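Local atomic coordinates of probable secreted solute-binding lipoprotein (Streptomyces coelicolor, PDB entry 3I3V), a protein that probably captures a solute outside the cell membrane and hands it to a membrane transporter, as other bacterial extracellular solute-binding proteins do. Residues 5-11 with 298-303; 64-70 with 289-295; 144-150 with 267-271; 216-221 with 376-381. All blocks are in the same frame, centred on the assembly; numbering follows the deposited sequence.

The four contacts fall into two pairs at opposite sides of the chain's centre. Contacts 1 and 2 hold the same four-stranded sheet, in which strands 9-14 and 67-70 are neighbours, and they meet where D66 takes a salt bridge from K299. Contact 2 is buried and made chiefly of strand-to-strand backbone bonds; contact 1, partly buried near the start of the chain, relies on two long polar side chains reaching main-chain atoms. Contacts 3 and 4, with centres 16 Å apart, join where W268 packs on F221. Contact 3 is buried and largely backbone and proline packing, whereas partly exposed contact 4 is built on arginines that bind carbonyls at helix ends.

Contact 1 of 4, residues 5-11 with 298-303; sequences SDPDTLV and RKIEQV
K299 makes the shortest hydrogen bond here: its CA-to-CB bond is directed toward 5-11, and its m, t, t, t side chain carries NZ to T9 O at 2.7 Å and, weakly, to D6 O at 3.5 Å. The same ammonium forms a salt bridge with D66, whose carboxylate also accepts from V11 N, so the lysine is held from two neighbouring stretches. Three residues on, Q302 bends its chain (chi1 -96°, chi2 79°) to set OE1 2.8 Å from D8 N, which donates to it. D8 has a positive phi (54/16), turning the chain from the loop 5-8 into the strand that begins at T9. CA atoms pair P7 with K299 (6.3 Å) and L10 with Q302 (6.5 Å). Residue K299 (phi/psi -105/36) breaks helical geometry, yet its O accepts from V303 N at 3.0 Å. Further out, S5 O lies 3.4 Å from K299 CE, and the packing closes with L10 CD2 on V303 CG2 at 3.9 Å and L10 CG 4.1 Å from Q302 CB. L10 and V303 both also touch V67. The arrangement is a helix start packed on the first strand of an alpha/beta lobe, as in periplasmic-binding-protein folds.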
# COMPACT_ATOMS: atom_id res chain seq x y z
N SER C 5 -53.68 -1.02 5.72
CA SER C 5 -53.23 0.36 5.49
C SER C 5 -51.93 0.97 6.00
O SER C 5 -51.21 1.60 5.22
CB SER C 5 -54.34 1.31 5.91
OG SER C 5 -53.92 2.68 5.76
N ASP C 6 -51.65 0.86 7.31
CA ASP C 6 -50.42 1.43 7.84
C ASP C 6 -49.20 0.87 7.15
O ASP C 6 -49.25 -0.22 6.59
CB ASP C 6 -50.26 1.15 9.34
CG ASP C 6 -51.41 1.72 10.15
OD1 ASP C 6 -52.05 2.72 9.71
OD2 ASP C 6 -51.68 1.19 11.25
N PRO C 7 -48.10 1.63 7.14
CA PRO C 7 -46.90 1.12 6.49
C PRO C 7 -46.51 -0.03 7.42
O PRO C 7 -47.25 -0.34 8.36
CB PRO C 7 -45.93 2.30 6.58
CG PRO C 7 -46.82 3.48 6.60
CD PRO C 7 -47.93 3.03 7.54
N ASP C 8 -45.37 -0.67 7.19
CA ASP C 8 -44.96 -1.80 8.03
C ASP C 8 -46.07 -2.85 8.10
O ASP C 8 -46.08 -3.72 8.97
CB ASP C 8 -44.61 -1.34 9.46
CG ASP C 8 -44.18 0.12 9.53
OD1 ASP C 8 -43.28 0.52 8.77
OD2 ASP C 8 -44.77 0.85 10.35
N THR C 9 -47.02 -2.77 7.17
CA THR C 9 -48.11 -3.74 7.10
C THR C 9 -48.27 -4.08 5.64
O THR C 9 -48.80 -3.29 4.89
CB THR C 9 -49.44 -3.19 7.58
OG1 THR C 9 -49.42 -3.10 9.00
CG2 THR C 9 -50.57 -4.12 7.17
N LEU C 10 -47.84 -5.26 5.25
CA LEU C 10 -47.93 -5.65 3.87
C LEU C 10 -49.18 -6.51 3.75
O LEU C 10 -49.28 -7.51 4.44
CB LEU C 10 -46.71 -6.48 3.51
CG LEU C 10 -46.02 -6.38 2.17
CD1 LEU C 10 -45.63 -7.75 1.67
CD2 LEU C 10 -46.90 -5.67 1.19
N VAL C 11 -50.13 -6.13 2.89
CA VAL C 11 -51.35 -6.94 2.72
C VAL C 11 -51.21 -7.66 1.39
O VAL C 11 -51.01 -7.03 0.35
CB VAL C 11 -52.63 -6.07 2.68
CG1 VAL C 11 -53.85 -6.97 2.56
CG2 VAL C 11 -52.71 -5.20 3.92
N ARG C 298 -46.98 2.34 -2.89
CA ARG C 298 -46.84 3.27 -1.78
C ARG C 298 -45.97 2.63 -0.71
O ARG C 298 -45.19 3.31 -0.04
CB ARG C 298 -48.21 3.62 -1.20
CG ARG C 298 -48.17 4.78 -0.20
CD ARG C 298 -49.52 5.05 0.44
NE ARG C 298 -50.02 3.90 1.19
CZ ARG C 298 -50.84 2.97 0.70
NH1 ARG C 298 -51.27 3.06 -0.56
NH2 ARG C 298 -51.22 1.96 1.46
N LYS C 299 -46.11 1.32 -0.55
CA LYS C 299 -45.34 0.56 0.43
C LYS C 299 -44.27 -0.25 -0.31
O LYS C 299 -43.97 -1.37 0.09
CB LYS C 299 -46.24 -0.44 1.18
CG LYS C 299 -47.49 0.13 1.81
CD LYS C 299 -48.29 -0.97 2.50
CE LYS C 299 -49.59 -0.44 3.05
NZ LYS C 299 -50.45 -1.52 3.61
N ILE C 300 -43.70 0.32 -1.37
CA ILE C 300 -42.70 -0.39 -2.17
C ILE C 300 -41.46 -0.84 -1.40
O ILE C 300 -40.72 -1.69 -1.88
CB ILE C 300 -42.25 0.44 -3.40
CG1 ILE C 300 -41.52 -0.46 -4.41
CG2 ILE C 300 -41.29 1.54 -2.97
CD1 ILE C 300 -42.29 -1.70 -4.84
N GLU C 301 -41.22 -0.26 -0.22
CA GLU C 301 -40.06 -0.69 0.56
C GLU C 301 -40.40 -2.04 1.20
O GLU C 301 -39.57 -2.95 1.22
CB GLU C 301 -39.68 0.36 1.63
CG GLU C 301 -40.84 1.07 2.32
CD GLU C 301 -41.55 2.09 1.42
OE1 GLU C 301 -40.87 2.98 0.86
OE2 GLU C 301 -42.79 2.01 1.30
N GLN C 302 -41.62 -2.17 1.71
CA GLN C 302 -42.05 -3.43 2.31
C GLN C 302 -42.13 -4.49 1.21
O GLN C 302 -41.64 -5.60 1.38
CB GLN C 302 -43.43 -3.28 2.97
CG GLN C 302 -43.38 -3.01 4.45
CD GLN C 302 -43.07 -1.57 4.78
OE1 GLN C 302 -43.95 -0.70 4.75
NE2 GLN C 302 -41.80 -1.29 5.08
N VAL C 303 -42.73 -4.14 0.08
CA VAL C 303 -42.85 -5.06 -1.04
C VAL C 303 -41.46 -5.54 -1.45
O VAL C 303 -41.30 -6.66 -1.94
CB VAL C 303 -43.54 -4.39 -2.24
CG1 VAL C 303 -43.46 -5.28 -3.46
CG2 VAL C 303 -45.00 -4.11 -1.90

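Contact 2 of 4, residues 64-70 with 289-295; sequences EADVVMV and GFWISPN
E64, in extended loop conformation, folds its side chain (p, m) so that OE1 accepts a weak bond from N295 N at 3.4 Å. A65 O takes S293 OG at 2.6 Å; S293 (chi1 p) is the N-cap of helix 294-298 and its hydroxyl also caps G296 N. D66 O accepts from S293 N at 3.2 Å, while its carboxylate turns to V11 and K299. From V67 the chains run antiparallel, axes 4.5 Å apart at 148°. V67 faces I292 as a non-hydrogen-bonded pair. V68 and W291 exchange N-to-O bonds of 2.8 Å both ways. M69, a selenomethionine, opposes F290 in a Met-aromatic contact, SE 4.8 Å from the ring centroid. V70 O accepts from G289 N (2.8 Å) and W291 NE1 (3.2 Å), and V70 CG2 lies over the indole. Strand 289-292 thus edges the sheet beside 67-70, with 9-14 beyond; V67, F290 and I292 meet helix 300-310, and V68 and V70 meet helix 51-60 on the other face.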
# COMPACT_ATOMS: atom_id res chain seq x y z
N GLU C 64 -57.26 -1.84 -2.22
CA GLU C 64 -56.79 -3.15 -2.65
C GLU C 64 -55.48 -3.55 -1.97
O GLU C 64 -54.71 -2.70 -1.53
CB GLU C 64 -56.61 -3.19 -4.17
CG GLU C 64 -55.37 -2.46 -4.70
CD GLU C 64 -55.52 -0.94 -4.69
OE1 GLU C 64 -54.59 -0.24 -5.13
OE2 GLU C 64 -56.58 -0.46 -4.23
N ALA C 65 -55.24 -4.86 -1.90
CA ALA C 65 -54.03 -5.39 -1.30
C ALA C 65 -52.80 -4.78 -1.96
O ALA C 65 -52.89 -4.25 -3.07
CB ALA C 65 -54.01 -6.91 -1.44
N ASP C 66 -51.65 -4.86 -1.29
CA ASP C 66 -50.40 -4.31 -1.80
C ASP C 66 -49.74 -5.22 -2.83
O ASP C 66 -49.06 -4.76 -3.76
CB ASP C 66 -49.43 -4.07 -0.64
CG ASP C 66 -50.03 -3.24 0.46
OD1 ASP C 66 -50.42 -2.09 0.19
OD2 ASP C 66 -50.12 -3.74 1.61
N VAL C 67 -49.93 -6.53 -2.65
CA VAL C 67 -49.36 -7.53 -3.54
C VAL C 67 -50.42 -8.57 -3.84
O VAL C 67 -51.18 -8.98 -2.95
CB VAL C 67 -48.15 -8.24 -2.87
CG1 VAL C 67 -47.66 -9.37 -3.76
CG2 VAL C 67 -47.03 -7.26 -2.60
N VAL C 68 -50.47 -9.01 -5.09
CA VAL C 68 -51.44 -10.00 -5.50
C VAL C 68 -50.75 -11.26 -5.99
O VAL C 68 -49.70 -11.20 -6.62
CB VAL C 68 -52.35 -9.46 -6.63
CG1 VAL C 68 -53.48 -10.44 -6.89
CG2 VAL C 68 -52.89 -8.09 -6.26
N MSE C 69 -51.32 -12.42 -5.69
CA MSE C 69 -50.73 -13.66 -6.15
C MSE C 69 -51.75 -14.44 -6.95
O MSE C 69 -52.56 -15.17 -6.39
CB MSE C 69 -50.24 -14.49 -4.96
CG MSE C 69 -49.13 -13.82 -4.16
SE MSE C 69 -48.49 -14.90 -2.67
CE MSE C 69 -47.69 -16.33 -3.72
N VAL C 70 -51.70 -14.27 -8.27
CA VAL C 70 -52.62 -14.94 -9.19
C VAL C 70 -51.90 -15.38 -10.45
O VAL C 70 -50.78 -14.93 -10.74
CB VAL C 70 -53.77 -14.01 -9.67
CG1 VAL C 70 -55.02 -14.29 -8.90
CG2 VAL C 70 -53.36 -12.53 -9.54
N GLY C 289 -48.25 -15.72 -10.00
CA GLY C 289 -47.14 -14.79 -10.04
C GLY C 289 -47.41 -13.66 -9.06
O GLY C 289 -48.54 -13.56 -8.56
N PHE C 290 -46.40 -12.84 -8.78
CA PHE C 290 -46.53 -11.71 -7.85
C PHE C 290 -46.86 -10.39 -8.58
O PHE C 290 -46.08 -9.93 -9.41
CB PHE C 290 -45.22 -11.52 -7.05
CG PHE C 290 -44.92 -12.63 -6.08
CD1 PHE C 290 -45.56 -12.71 -4.85
CD2 PHE C 290 -43.96 -13.61 -6.40
CE1 PHE C 290 -45.26 -13.73 -3.93
CE2 PHE C 290 -43.66 -14.63 -5.49
CZ PHE C 290 -44.31 -14.69 -4.26
N TRP C 291 -48.00 -9.78 -8.25
CA TRP C 291 -48.38 -8.52 -8.88
C TRP C 291 -48.30 -7.40 -7.85
O TRP C 291 -48.55 -7.64 -6.66
CB TRP C 291 -49.80 -8.59 -9.44
CG TRP C 291 -50.05 -9.72 -10.40
CD1 TRP C 291 -49.96 -11.06 -10.14
CD2 TRP C 291 -50.50 -9.60 -11.76
NE1 TRP C 291 -50.32 -11.78 -11.25
CE2 TRP C 291 -50.66 -10.92 -12.25
CE3 TRP C 291 -50.78 -8.52 -12.61
CZ2 TRP C 291 -51.10 -11.18 -13.56
CZ3 TRP C 291 -51.21 -8.78 -13.90
CH2 TRP C 291 -51.37 -10.10 -14.36
N ILE C 292 -47.96 -6.19 -8.28
CA ILE C 292 -47.89 -5.07 -7.35
C ILE C 292 -48.97 -4.04 -7.68
O ILE C 292 -49.08 -3.59 -8.81
CB ILE C 292 -46.52 -4.39 -7.37
CG1 ILE C 292 -45.43 -5.39 -6.97
CG2 ILE C 292 -46.51 -3.19 -6.41
CD1 ILE C 292 -44.07 -4.78 -6.79
N SER C 293 -49.75 -3.67 -6.68
CA SER C 293 -50.82 -2.70 -6.89
C SER C 293 -50.33 -1.28 -6.64
O SER C 293 -49.24 -1.08 -6.11
CB SER C 293 -51.97 -2.97 -5.95
OG SER C 293 -51.57 -2.71 -4.62
N PRO C 294 -51.13 -0.28 -7.04
CA PRO C 294 -50.68 1.10 -6.79
C PRO C 294 -50.51 1.32 -5.28
O PRO C 294 -49.62 2.04 -4.85
CB PRO C 294 -51.80 1.93 -7.40
CG PRO C 294 -52.15 1.11 -8.63
CD PRO C 294 -52.19 -0.31 -8.06
N ASN C 295 -51.37 0.69 -4.48
CA ASN C 295 -51.27 0.80 -3.03
C ASN C 295 -49.94 0.20 -2.60
O ASN C 295 -49.27 0.72 -1.70
CB ASN C 295 -52.40 0.02 -2.35
CG ASN C 295 -53.63 0.86 -2.11
OD1 ASN C 295 -54.63 0.35 -1.59
ND2 ASN C 295 -53.58 2.13 -2.47

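Contact 3 of 4, residues 144-150 with 267-271; sequences PTTGDQL and GWPLA
The loop 267-271 meets the start of helix 147-159 and the residues leading into it through one isolated backbone bridge, at a helix N-terminus closed by a capping box. T145 (phi/psi -112/-21) and T146 (-125/157) lead into helical values at G147, while P269 and L270 stay extended (-47/150 and -103/152). CA atoms lie 4.4 Å apart for T146 and P269 and 4.7 Å for the bridged pair T146 and L270. L270 N donates to T145 O at 3.0 Å, and G147 N, in the helix's first turn, returns to L270 O at 2.8 Å. Within the helix start, L150 N bonds T146 O at 2.8 Å. The box pairs Q149 N with T146 OG1 (chi1 p) and T146 N with Q149 OE1, both weak at 3.5 Å; outside it, T145 N adds a 2.9 Å bond to Q149 OE1. P269 fills this corner, CG 3.3 Å from P144 O and CB 3.5 Å from T146 C. Y130 of strand 122-131 touches both P144 and P269. In helix 203-217, L215 meets L150 and W268. L150 (t, p) has CB 4.0 Å from P269 CG and CD2 3.6 Å from W268 CZ2.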
# COMPACT_ATOMS: atom_id res chain seq x y z
N PRO C 144 -40.91 -45.55 -26.55
CA PRO C 144 -41.03 -45.01 -27.91
C PRO C 144 -40.61 -43.55 -28.07
O PRO C 144 -40.99 -42.70 -27.28
CB PRO C 144 -42.51 -45.24 -28.24
CG PRO C 144 -43.17 -45.18 -26.89
CD PRO C 144 -42.22 -45.98 -26.04
N THR C 145 -39.84 -43.28 -29.11
CA THR C 145 -39.36 -41.93 -29.41
C THR C 145 -39.99 -41.39 -30.69
O THR C 145 -40.03 -40.18 -30.92
CB THR C 145 -37.83 -41.96 -29.57
OG1 THR C 145 -37.23 -42.12 -28.28
CG2 THR C 145 -37.31 -40.69 -30.22
N THR C 146 -40.51 -42.28 -31.52
CA THR C 146 -41.12 -41.87 -32.77
C THR C 146 -42.53 -42.41 -32.90
O THR C 146 -42.90 -43.39 -32.26
CB THR C 146 -40.29 -42.37 -33.97
OG1 THR C 146 -40.11 -43.79 -33.86
CG2 THR C 146 -38.92 -41.69 -34.00
N GLY C 147 -43.32 -41.73 -33.74
CA GLY C 147 -44.69 -42.13 -33.95
C GLY C 147 -44.81 -43.59 -34.34
O GLY C 147 -45.73 -44.27 -33.90
N ASP C 148 -43.89 -44.06 -35.18
CA ASP C 148 -43.91 -45.46 -35.60
C ASP C 148 -43.68 -46.40 -34.43
O ASP C 148 -44.36 -47.41 -34.30
CB ASP C 148 -42.85 -45.72 -36.67
CG ASP C 148 -43.22 -45.16 -38.01
OD1 ASP C 148 -44.43 -45.02 -38.28
OD2 ASP C 148 -42.30 -44.86 -38.81
N GLN C 149 -42.72 -46.07 -33.58
CA GLN C 149 -42.44 -46.91 -32.42
C GLN C 149 -43.60 -46.87 -31.43
O GLN C 149 -43.96 -47.89 -30.84
CB GLN C 149 -41.15 -46.45 -31.74
CG GLN C 149 -39.92 -46.56 -32.62
CD GLN C 149 -38.70 -45.89 -32.00
OE1 GLN C 149 -38.78 -45.25 -30.95
NE2 GLN C 149 -37.55 -46.03 -32.67
N LEU C 150 -44.19 -45.68 -31.25
CA LEU C 150 -45.31 -45.53 -30.33
C LEU C 150 -46.45 -46.44 -30.77
O LEU C 150 -47.05 -47.13 -29.96
CB LEU C 150 -45.81 -44.08 -30.30
CG LEU C 150 -47.05 -43.78 -29.45
CD1 LEU C 150 -46.81 -44.15 -27.98
CD2 LEU C 150 -47.38 -42.30 -29.56
N GLY C 267 -40.97 -37.41 -23.30
CA GLY C 267 -41.81 -36.52 -24.07
C GLY C 267 -42.67 -37.32 -25.02
O GLY C 267 -42.56 -38.55 -25.08
N TRP C 268 -43.53 -36.64 -25.77
CA TRP C 268 -44.39 -37.33 -26.72
C TRP C 268 -43.61 -37.60 -28.02
O TRP C 268 -42.97 -36.70 -28.57
CB TRP C 268 -45.65 -36.49 -26.98
CG TRP C 268 -46.65 -37.21 -27.83
CD1 TRP C 268 -46.70 -37.22 -29.19
CD2 TRP C 268 -47.67 -38.10 -27.38
NE1 TRP C 268 -47.70 -38.07 -29.62
CE2 TRP C 268 -48.30 -38.62 -28.52
CE3 TRP C 268 -48.12 -38.52 -26.12
CZ2 TRP C 268 -49.36 -39.54 -28.45
CZ3 TRP C 268 -49.17 -39.42 -26.04
CH2 TRP C 268 -49.77 -39.92 -27.20
N PRO C 269 -43.64 -38.85 -28.50
CA PRO C 269 -42.93 -39.24 -29.73
C PRO C 269 -43.16 -38.29 -30.89
O PRO C 269 -44.21 -37.67 -30.99
CB PRO C 269 -43.48 -40.64 -30.01
CG PRO C 269 -43.65 -41.18 -28.63
CD PRO C 269 -44.32 -40.01 -27.90
N LEU C 270 -42.16 -38.19 -31.77
CA LEU C 270 -42.23 -37.31 -32.92
C LEU C 270 -42.53 -38.04 -34.23
O LEU C 270 -42.19 -39.22 -34.38
CB LEU C 270 -40.91 -36.55 -33.09
CG LEU C 270 -40.41 -35.66 -31.95
CD1 LEU C 270 -39.07 -35.12 -32.35
CD2 LEU C 270 -41.39 -34.51 -31.68
N ALA C 271 -43.15 -37.32 -35.15
CA ALA C 271 -43.45 -37.85 -36.48
C ALA C 271 -42.25 -37.41 -37.30
O ALA C 271 -41.45 -36.59 -36.83
CB ALA C 271 -44.72 -37.23 -37.02

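Contact 4 of 4, residues 216-221 with 376-381; sequences RDAGVF and SFTRGT
R216, in the last turn of helix 203-217, lays one face of its guanidinium over the turn 378-381, with S376 O at its edge. With chi1 and chi2 t and chi3 p, NH1 donates to S376 O at 2.6 Å and to T381 O at 3.1 Å, and NH2 reaches T381 O at 2.9 Å, so one head group ties S376 O, in the last turn of helix 363-377, to T381 O of the turn that follows. D217 steadies it from its own segment: R216 NE and D217 OD2, 2.9 Å apart, form a salt bridge. That OD2 also accepts from G380 N at 3.0 Å. Here CA of D217 and CA of R379 come within 5.2 Å. T378 to T381 is a type II beta turn, T381 N to T378 O being 3.2 Å, and G380 sits at phi 93°, where a side chain would jam against the preceding carbonyl. Helix 203-217 ends in a Schellman motif at G219 (phi 81°), with G219 N bonded to R216 O at 3.0 Å. R379 answers in the reverse direction: its m, t, p chain carries NH2 to D217 O in a very short 2.5 Å bond at this C-terminus. Away from the charges, F377 points its edge at the face of F221, a T-shaped pair with centroids 4.8 Å apart and planes at 68°; F212 makes another edge-to-face pair with F377, and W268 packs on F221.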
# COMPACT_ATOMS: atom_id res chain seq x y z
N ARG C 216 -54.24 -42.08 -33.37
CA ARG C 216 -55.55 -42.47 -32.83
C ARG C 216 -56.18 -43.67 -33.56
O ARG C 216 -56.69 -44.61 -32.93
CB ARG C 216 -56.50 -41.27 -32.92
CG ARG C 216 -57.95 -41.56 -32.60
CD ARG C 216 -58.85 -40.55 -33.28
NE ARG C 216 -58.72 -40.66 -34.73
CZ ARG C 216 -59.28 -39.84 -35.61
NH1 ARG C 216 -60.02 -38.82 -35.20
NH2 ARG C 216 -59.09 -40.04 -36.90
N ASP C 217 -56.19 -43.63 -34.89
CA ASP C 217 -56.77 -44.71 -35.67
C ASP C 217 -55.96 -45.99 -35.47
O ASP C 217 -56.51 -47.09 -35.53
CB ASP C 217 -56.83 -44.33 -37.15
CG ASP C 217 -57.92 -43.30 -37.44
OD1 ASP C 217 -58.04 -42.85 -38.60
OD2 ASP C 217 -58.67 -42.95 -36.51
N ALA C 218 -54.66 -45.85 -35.21
CA ALA C 218 -53.80 -47.00 -35.00
C ALA C 218 -54.02 -47.62 -33.63
O ALA C 218 -53.39 -48.63 -33.29
CB ALA C 218 -52.35 -46.60 -35.17
N GLY C 219 -54.90 -47.01 -32.84
CA GLY C 219 -55.19 -47.52 -31.51
C GLY C 219 -54.18 -47.14 -30.44
O GLY C 219 -53.94 -47.92 -29.51
N VAL C 220 -53.60 -45.95 -30.53
CA VAL C 220 -52.62 -45.52 -29.55
C VAL C 220 -53.29 -45.11 -28.24
O VAL C 220 -52.68 -45.15 -27.17
CB VAL C 220 -51.77 -44.34 -30.09
CG1 VAL C 220 -50.98 -43.70 -28.96
CG2 VAL C 220 -50.82 -44.85 -31.15
N PHE C 221 -54.56 -44.72 -28.30
CA PHE C 221 -55.29 -44.32 -27.10
C PHE C 221 -56.18 -45.45 -26.62
O PHE C 221 -56.54 -46.33 -27.40
CB PHE C 221 -56.13 -43.07 -27.39
CG PHE C 221 -55.32 -41.91 -27.86
CD1 PHE C 221 -54.38 -41.33 -27.02
CD2 PHE C 221 -55.40 -41.47 -29.17
CE1 PHE C 221 -53.54 -40.33 -27.48
CE2 PHE C 221 -54.56 -40.47 -29.63
CZ PHE C 221 -53.63 -39.90 -28.78
N SER C 376 -63.03 -35.36 -31.91
CA SER C 376 -61.78 -35.70 -32.57
C SER C 376 -61.13 -37.01 -32.12
O SER C 376 -60.44 -37.66 -32.90
CB SER C 376 -60.77 -34.56 -32.41
OG SER C 376 -61.29 -33.35 -32.93
N PHE C 377 -61.31 -37.39 -30.86
CA PHE C 377 -60.70 -38.63 -30.37
C PHE C 377 -61.42 -39.89 -30.84
O PHE C 377 -60.93 -41.00 -30.63
CB PHE C 377 -60.63 -38.64 -28.84
CG PHE C 377 -59.31 -38.18 -28.29
CD1 PHE C 377 -59.09 -36.83 -27.99
CD2 PHE C 377 -58.29 -39.09 -28.06
CE1 PHE C 377 -57.87 -36.41 -27.48
CE2 PHE C 377 -57.06 -38.67 -27.55
CZ PHE C 377 -56.85 -37.33 -27.25
N THR C 378 -62.58 -39.73 -31.47
CA THR C 378 -63.37 -40.87 -31.95
C THR C 378 -62.72 -41.43 -33.22
O THR C 378 -62.64 -40.74 -34.23
CB THR C 378 -64.81 -40.44 -32.27
OG1 THR C 378 -65.35 -39.74 -31.15
CG2 THR C 378 -65.67 -41.66 -32.56
N ARG C 379 -62.27 -42.68 -33.15
CA ARG C 379 -61.61 -43.32 -34.28
C ARG C 379 -62.39 -43.26 -35.58
O ARG C 379 -63.61 -43.40 -35.60
CB ARG C 379 -61.30 -44.77 -33.95
CG ARG C 379 -60.55 -44.93 -32.66
CD ARG C 379 -60.25 -46.37 -32.36
NE ARG C 379 -59.20 -46.91 -33.22
CZ ARG C 379 -58.50 -48.00 -32.92
NH1 ARG C 379 -58.75 -48.65 -31.79
NH2 ARG C 379 -57.56 -48.45 -33.74
N GLY C 380 -61.68 -43.04 -36.67
CA GLY C 380 -62.31 -42.96 -37.97
C GLY C 380 -62.69 -41.55 -38.39
O GLY C 380 -62.93 -41.31 -39.57
N THR C 381 -62.75 -40.64 -37.42
CA THR C 381 -63.11 -39.24 -37.69
C THR C 381 -62.06 -38.56 -38.54
O THR C 381 -60.97 -38.24 -38.07
CB THR C 381 -63.28 -38.45 -36.38
OG1 THR C 381 -64.27 -39.08 -35.57
CG2 THR C 381 -63.70 -37.02 -36.67